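Local coordinates for glutamate--tRNA ligase (Methanothermobacter thermautotrophicus, PDB 3AII), which attaches glutamate to tRNA, probably by first activating the amino acid with ATP as glutamyl-AMP and then passing it to the tRNA acceptor end, at residues R438-G450 and S489-E501. Sequence-based numbering, arbitrary orientation.
Sequences RVLELRGEVYLPG and SMIHWVPAESALE
Leu-440 lays CD1 over one face of the Trp-493 indole, off centre toward the rim, while the CB atoms of Leu-440 and Leu-442 approach CH2 and Val-446 CG1 comes obliquely within 3.8 Å of Trp-493 CE3. With CG between the backbone N and the carbonyl carbon (chi1 62°), the indole reaches both strands, 438-442 and 445-449; its NE1 is satisfied by Ile-461 O, so a large apolar ring can be buried without stranding its N-H. Were Trp-493 an alanine, the space between Leu-440, Leu-442 and Val-446 would probably be left as a gap and Ile-461 O would lose its indole donor. Pro-449 CG sits 3.5 Å above one face of the His-492 imidazole in a CH-pi contact, and Arg-533 engages His-492 ND1. The Tyr-447 ring has Pro-495 O at its edge, near its plane, while Ala-496 CA and Ala-499 CB, from residues small enough to come close, approach Tyr-447 CE1 obliquely, each at 3.7 Å; water 4 links Tyr-447 OH to Ala-496 O.

Strands 445-449 and 489-495 pair antiparallel as neighbours in a mixed sheet of the anticodon-binding part of this class I synthetase. Tyr-447 N donates to Val-494 O (2.8 Å, 171°), and Val-494 N returns a bond to Tyr-447 O. Pro-495, which has no N-H, costs this pairing nothing, since it stands opposite Val-446 in a non-hydrogen-bonded pair. Beyond it, Ala-496 N reaches Glu-445 O at 3.0 Å from above the carbonyl plane.

Beside the turn between strands 438-442 and 445-449, the bent Glu-497 side chain receives three water bridges: OE1 from water 1 and water 2, OE2 from water 3, connecting it to backbone atoms of Glu-441, Arg-443 and Glu-445. Arg-443 NE stays 4.5 Å from Glu-497 OE2, beyond a salt bridge. The chemistry is thus divided: apolar groups pack around the indole, whereas at the turn a carboxylate grips the backbone through water, its charge probably eased by those waters and, at longer range, by Arg-443.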
loop_
_atom_site.group_PDB
_atom_site.type_symbol
_atom_site.label_atom_id
_atom_site.label_comp_id
_atom_site.label_asym_id
_atom_site.label_seq_id
_atom_site.Cartn_x
_atom_site.Cartn_y
_atom_site.Cartn_z
ATOM N N ARG A 438 -23.823 18.113 -20.003
ATOM C CA ARG A 438 -23.908 17.186 -21.134
ATOM C C ARG A 438 -25.242 17.365 -21.848
ATOM O O ARG A 438 -26.254 17.691 -21.225
ATOM C CB ARG A 438 -23.793 15.731 -20.663
ATOM C CG ARG A 438 -22.563 15.398 -19.855
ATOM C CD ARG A 438 -22.930 14.953 -18.442
ATOM N NE ARG A 438 -23.591 13.642 -18.457
ATOM C CZ ARG A 438 -24.132 13.081 -17.384
ATOM N NH1 ARG A 438 -24.672 11.872 -17.469
ATOM N NH2 ARG A 438 -24.140 13.734 -16.229
ATOM N N VAL A 439 -25.243 17.158 -23.163
ATOM C CA VAL A 439 -26.456 17.205 -23.960
ATOM C C VAL A 439 -26.599 15.861 -24.608
ATOM O O VAL A 439 -25.726 15.423 -25.362
ATOM C CB VAL A 439 -26.396 18.299 -25.036
ATOM C CG1 VAL A 439 -27.706 18.361 -25.814
ATOM C CG2 VAL A 439 -26.095 19.639 -24.365
ATOM N N LEU A 440 -27.691 15.195 -24.278
ATOM C CA LEU A 440 -27.967 13.861 -24.792
ATOM C C LEU A 440 -29.179 13.936 -25.692
ATOM O O LEU A 440 -30.227 14.439 -25.289
ATOM C CB LEU A 440 -28.268 12.908 -23.645
ATOM C CG LEU A 440 -27.135 12.726 -22.634
ATOM C CD1 LEU A 440 -27.476 11.673 -21.605
ATOM C CD2 LEU A 440 -25.876 12.337 -23.361
ATOM N N GLU A 441 -29.031 13.438 -26.912
ATOM C CA GLU A 441 -30.098 13.514 -27.886
ATOM C C GLU A 441 -30.822 12.169 -27.988
ATOM O O GLU A 441 -30.300 11.213 -28.564
ATOM C CB GLU A 441 -29.542 13.919 -29.251
ATOM C CG GLU A 441 -28.765 15.229 -29.261
ATOM C CD GLU A 441 -29.652 16.459 -29.338
ATOM O OE1 GLU A 441 -30.905 16.319 -29.286
ATOM O OE2 GLU A 441 -29.083 17.572 -29.464
ATOM N N LEU A 442 -32.019 12.101 -27.421
ATOM C CA LEU A 442 -32.831 10.897 -27.520
ATOM C C LEU A 442 -33.646 10.970 -28.815
ATOM O O LEU A 442 -34.477 11.867 -28.980
ATOM C CB LEU A 442 -33.758 10.812 -26.305
ATOM C CG LEU A 442 -34.850 9.749 -26.421
ATOM C CD1 LEU A 442 -34.213 8.374 -26.437
ATOM C CD2 LEU A 442 -35.865 9.881 -25.287
ATOM N N ARG A 443 -33.391 10.049 -29.741
ATOM C CA ARG A 443 -34.002 10.128 -31.078
ATOM C C ARG A 443 -34.860 8.916 -31.391
ATOM O O ARG A 443 -35.891 9.032 -32.066
ATOM C CB ARG A 443 -32.935 10.262 -32.171
ATOM C CG ARG A 443 -32.304 11.632 -32.288
ATOM C CD ARG A 443 -31.263 11.656 -33.400
ATOM N NE ARG A 443 -31.855 11.438 -34.719
ATOM C CZ ARG A 443 -31.156 11.352 -35.847
ATOM N NH1 ARG A 443 -29.833 11.461 -35.820
ATOM N NH2 ARG A 443 -31.778 11.155 -37.003
ATOM N N GLY A 444 -34.417 7.746 -30.942
ATOM C CA GLY A 444 -35.187 6.528 -31.137
ATOM C C GLY A 444 -34.697 5.356 -30.308
ATOM O O GLY A 444 -35.445 4.805 -29.506
ATOM N N GLU A 445 -33.437 4.974 -30.492
ATOM C CA GLU A 445 -32.888 3.820 -29.783
ATOM C C GLU A 445 -31.977 4.253 -28.641
ATOM O O GLU A 445 -31.300 5.279 -28.729
ATOM C CB GLU A 445 -32.094 2.923 -30.736
ATOM C CG GLU A 445 -32.963 2.109 -31.695
ATOM C CD GLU A 445 -32.129 1.289 -32.656
ATOM O OE1 GLU A 445 -31.172 1.847 -33.234
ATOM O OE2 GLU A 445 -32.431 0.090 -32.833
ATOM N N VAL A 446 -31.964 3.462 -27.578
ATOM C CA VAL A 446 -31.055 3.705 -26.458
ATOM C C VAL A 446 -30.404 2.413 -26.017
ATOM O O VAL A 446 -30.903 1.317 -26.298
ATOM C CB VAL A 446 -31.779 4.304 -25.231
ATOM C CG1 VAL A 446 -32.428 5.616 -25.573
ATOM C CG2 VAL A 446 -32.831 3.310 -24.661
ATOM N N TYR A 447 -29.281 2.542 -25.320
ATOM C CA TYR A 447 -28.718 1.417 -24.593
ATOM C C TYR A 447 -29.079 1.544 -23.121
ATOM O O TYR A 447 -28.879 2.605 -22.517
ATOM C CB TYR A 447 -27.196 1.399 -24.740
ATOM C CG TYR A 447 -26.701 1.031 -26.122
ATOM C CD1 TYR A 447 -26.240 2.007 -26.993
ATOM C CD2 TYR A 447 -26.649 -0.301 -26.532
ATOM C CE1 TYR A 447 -25.765 1.678 -28.253
ATOM C CE2 TYR A 447 -26.176 -0.642 -27.793
ATOM C CZ TYR A 447 -25.728 0.353 -28.641
ATOM O OH TYR A 447 -25.244 0.028 -29.892
ATOM N N LEU A 448 -29.632 0.480 -22.542
ATOM C CA LEU A 448 -29.868 0.437 -21.100
ATOM C C LEU A 448 -28.978 -0.611 -20.457
ATOM O O LEU A 448 -28.689 -1.641 -21.068
ATOM C CB LEU A 448 -31.319 0.075 -20.777
ATOM C CG LEU A 448 -32.428 0.974 -21.296
ATOM C CD1 LEU A 448 -33.787 0.494 -20.759
ATOM C CD2 LEU A 448 -32.176 2.395 -20.880
ATOM N N PRO A 449 -28.550 -0.364 -19.216
ATOM C CA PRO A 449 -27.759 -1.379 -18.511
ATOM C C PRO A 449 -28.584 -2.638 -18.334
ATOM O O PRO A 449 -29.698 -2.569 -17.822
ATOM C CB PRO A 449 -27.464 -0.730 -17.152
ATOM C CG PRO A 449 -28.485 0.363 -17.004
ATOM C CD PRO A 449 -28.818 0.828 -18.391
ATOM N N GLY A 450 -28.057 -3.771 -18.774
ATOM C CA GLY A 450 -28.858 -4.983 -18.839
ATOM C C GLY A 450 -29.012 -5.760 -17.545
ATOM O O GLY A 450 -29.919 -6.581 -17.424
ATOM N N SER A 489 -38.929 3.517 -11.887
ATOM C CA SER A 489 -37.579 3.449 -11.334
ATOM C C SER A 489 -36.608 4.219 -12.228
ATOM O O SER A 489 -36.677 4.105 -13.448
ATOM C CB SER A 489 -37.122 1.995 -11.214
ATOM O OG SER A 489 -37.823 1.330 -10.180
ATOM N N MET A 490 -35.707 4.994 -11.628
ATOM C CA MET A 490 -34.733 5.750 -12.427
ATOM C C MET A 490 -33.723 4.797 -13.042
ATOM O O MET A 490 -33.311 3.817 -12.414
ATOM C CB MET A 490 -33.983 6.781 -11.571
ATOM C CG MET A 490 -34.857 7.829 -10.915
ATOM S SD MET A 490 -35.592 8.983 -12.089
ATOM C CE MET A 490 -34.162 9.854 -12.705
ATOM N N ILE A 491 -33.297 5.094 -14.267
ATOM C CA ILE A 491 -32.286 4.282 -14.918
ATOM C C ILE A 491 -31.407 5.170 -15.788
ATOM O O ILE A 491 -31.895 6.091 -16.458
ATOM C CB ILE A 491 -32.900 3.101 -15.739
ATOM C CG1 ILE A 491 -31.814 2.072 -16.098
ATOM C CG2 ILE A 491 -33.600 3.601 -16.986
ATOM C CD1 ILE A 491 -32.371 0.750 -16.631
ATOM N N HIS A 492 -30.102 4.908 -15.772
ATOM C CA HIS A 492 -29.217 5.637 -16.677
ATOM C C HIS A 492 -29.299 4.990 -18.051
ATOM O O HIS A 492 -29.842 3.886 -18.197
ATOM C CB HIS A 492 -27.776 5.737 -16.141
ATOM C CG HIS A 492 -27.126 4.419 -15.850
ATOM N ND1 HIS A 492 -27.526 3.603 -14.816
ATOM C CD2 HIS A 492 -26.061 3.804 -16.425
ATOM C CE1 HIS A 492 -26.756 2.527 -14.781
ATOM N NE2 HIS A 492 -25.860 2.626 -15.747
ATOM N N TRP A 493 -28.794 5.688 -19.057
ATOM C CA TRP A 493 -29.057 5.324 -20.447
ATOM C C TRP A 493 -28.092 6.053 -21.375
ATOM O O TRP A 493 -27.517 7.083 -21.009
ATOM C CB TRP A 493 -30.520 5.649 -20.816
ATOM C CG TRP A 493 -30.814 7.119 -20.699
ATOM C CD1 TRP A 493 -31.042 7.830 -19.547
ATOM C CD2 TRP A 493 -30.850 8.063 -21.768
ATOM N NE1 TRP A 493 -31.251 9.166 -19.854
ATOM C CE2 TRP A 493 -31.129 9.328 -21.207
ATOM C CE3 TRP A 493 -30.691 7.962 -23.153
ATOM C CZ2 TRP A 493 -31.233 10.488 -21.992
ATOM C CZ3 TRP A 493 -30.805 9.108 -23.926
ATOM C CH2 TRP A 493 -31.079 10.353 -23.340
ATOM N N VAL A 494 -27.896 5.500 -22.566
ATOM C CA VAL A 494 -27.018 6.094 -23.566
ATOM C C VAL A 494 -27.712 6.128 -24.933
ATOM O O VAL A 494 -28.202 5.102 -25.403
ATOM C CB VAL A 494 -25.711 5.287 -23.694
ATOM C CG1 VAL A 494 -24.780 5.957 -24.700
ATOM C CG2 VAL A 494 -25.013 5.148 -22.320
ATOM N N PRO A 495 -27.765 7.307 -25.577
ATOM C CA PRO A 495 -28.326 7.398 -26.931
ATOM C C PRO A 495 -27.585 6.445 -27.864
ATOM O O PRO A 495 -26.354 6.420 -27.860
ATOM C CB PRO A 495 -28.042 8.849 -27.341
ATOM C CG PRO A 495 -27.874 9.604 -26.065
ATOM C CD PRO A 495 -27.342 8.618 -25.044
ATOM N N ALA A 496 -28.307 5.674 -28.666
ATOM C CA ALA A 496 -27.647 4.636 -29.456
ATOM C C ALA A 496 -26.713 5.204 -30.525
ATOM O O ALA A 496 -25.654 4.628 -30.808
ATOM C CB ALA A 496 -28.674 3.718 -30.085
ATOM N N GLU A 497 -27.102 6.328 -31.116
ATOM C CA GLU A 497 -26.408 6.847 -32.292
ATOM C C GLU A 497 -24.963 7.239 -32.008
ATOM O O GLU A 497 -24.089 7.107 -32.870
ATOM C CB GLU A 497 -27.160 8.044 -32.881
ATOM C CG GLU A 497 -28.454 7.676 -33.597
ATOM C CD GLU A 497 -29.665 7.565 -32.674
ATOM O OE1 GLU A 497 -29.529 7.708 -31.438
ATOM O OE2 GLU A 497 -30.772 7.337 -33.203
ATOM N N SER A 498 -24.712 7.720 -30.799
ATOM C CA SER A 498 -23.417 8.320 -30.486
ATOM C C SER A 498 -22.642 7.606 -29.376
ATOM O O SER A 498 -21.606 8.093 -28.938
ATOM C CB SER A 498 -23.621 9.780 -30.109
ATOM O OG SER A 498 -24.520 9.880 -29.015
ATOM N N ALA A 499 -23.140 6.448 -28.963
ATOM C CA ALA A 499 -22.555 5.659 -27.891
ATOM C C ALA A 499 -21.133 5.221 -28.226
ATOM O O ALA A 499 -20.831 4.904 -29.387
ATOM C CB ALA A 499 -23.428 4.441 -27.634
ATOM N N LEU A 500 -20.278 5.202 -27.212
ATOM C CA LEU A 500 -18.887 4.794 -27.357
ATOM C C LEU A 500 -18.618 3.504 -26.605
ATOM O O LEU A 500 -19.140 3.289 -25.516
ATOM C CB LEU A 500 -17.978 5.875 -26.776
ATOM C CG LEU A 500 -18.091 7.259 -27.409
ATOM C CD1 LEU A 500 -17.239 8.258 -26.611
ATOM C CD2 LEU A 500 -17.633 7.188 -28.841
ATOM N N GLU A 501 -17.770 2.650 -27.161
ATOM C CA GLU A 501 -17.399 1.433 -26.455
ATOM C C GLU A 501 -16.528 1.786 -25.251
ATOM O O GLU A 501 -15.645 2.645 -25.335
ATOM C CB GLU A 501 -16.647 0.476 -27.382
ATOM C CG GLU A 501 -17.462 0.005 -28.564
ATOM C CD GLU A 501 -18.663 -0.818 -28.143
ATOM O OE1 GLU A 501 -19.775 -0.552 -28.647
ATOM O OE2 GLU A 501 -18.494 -1.726 -27.303
HETATM O O HOH W 1 -28.965 10.458 -30.662
HETATM O O HOH W 2 -31.660 7.734 -29.823
HETATM O O HOH W 3 -32.473 5.545 -33.028
HETATM O O HOH W 4 -25.270 1.954 -31.517
#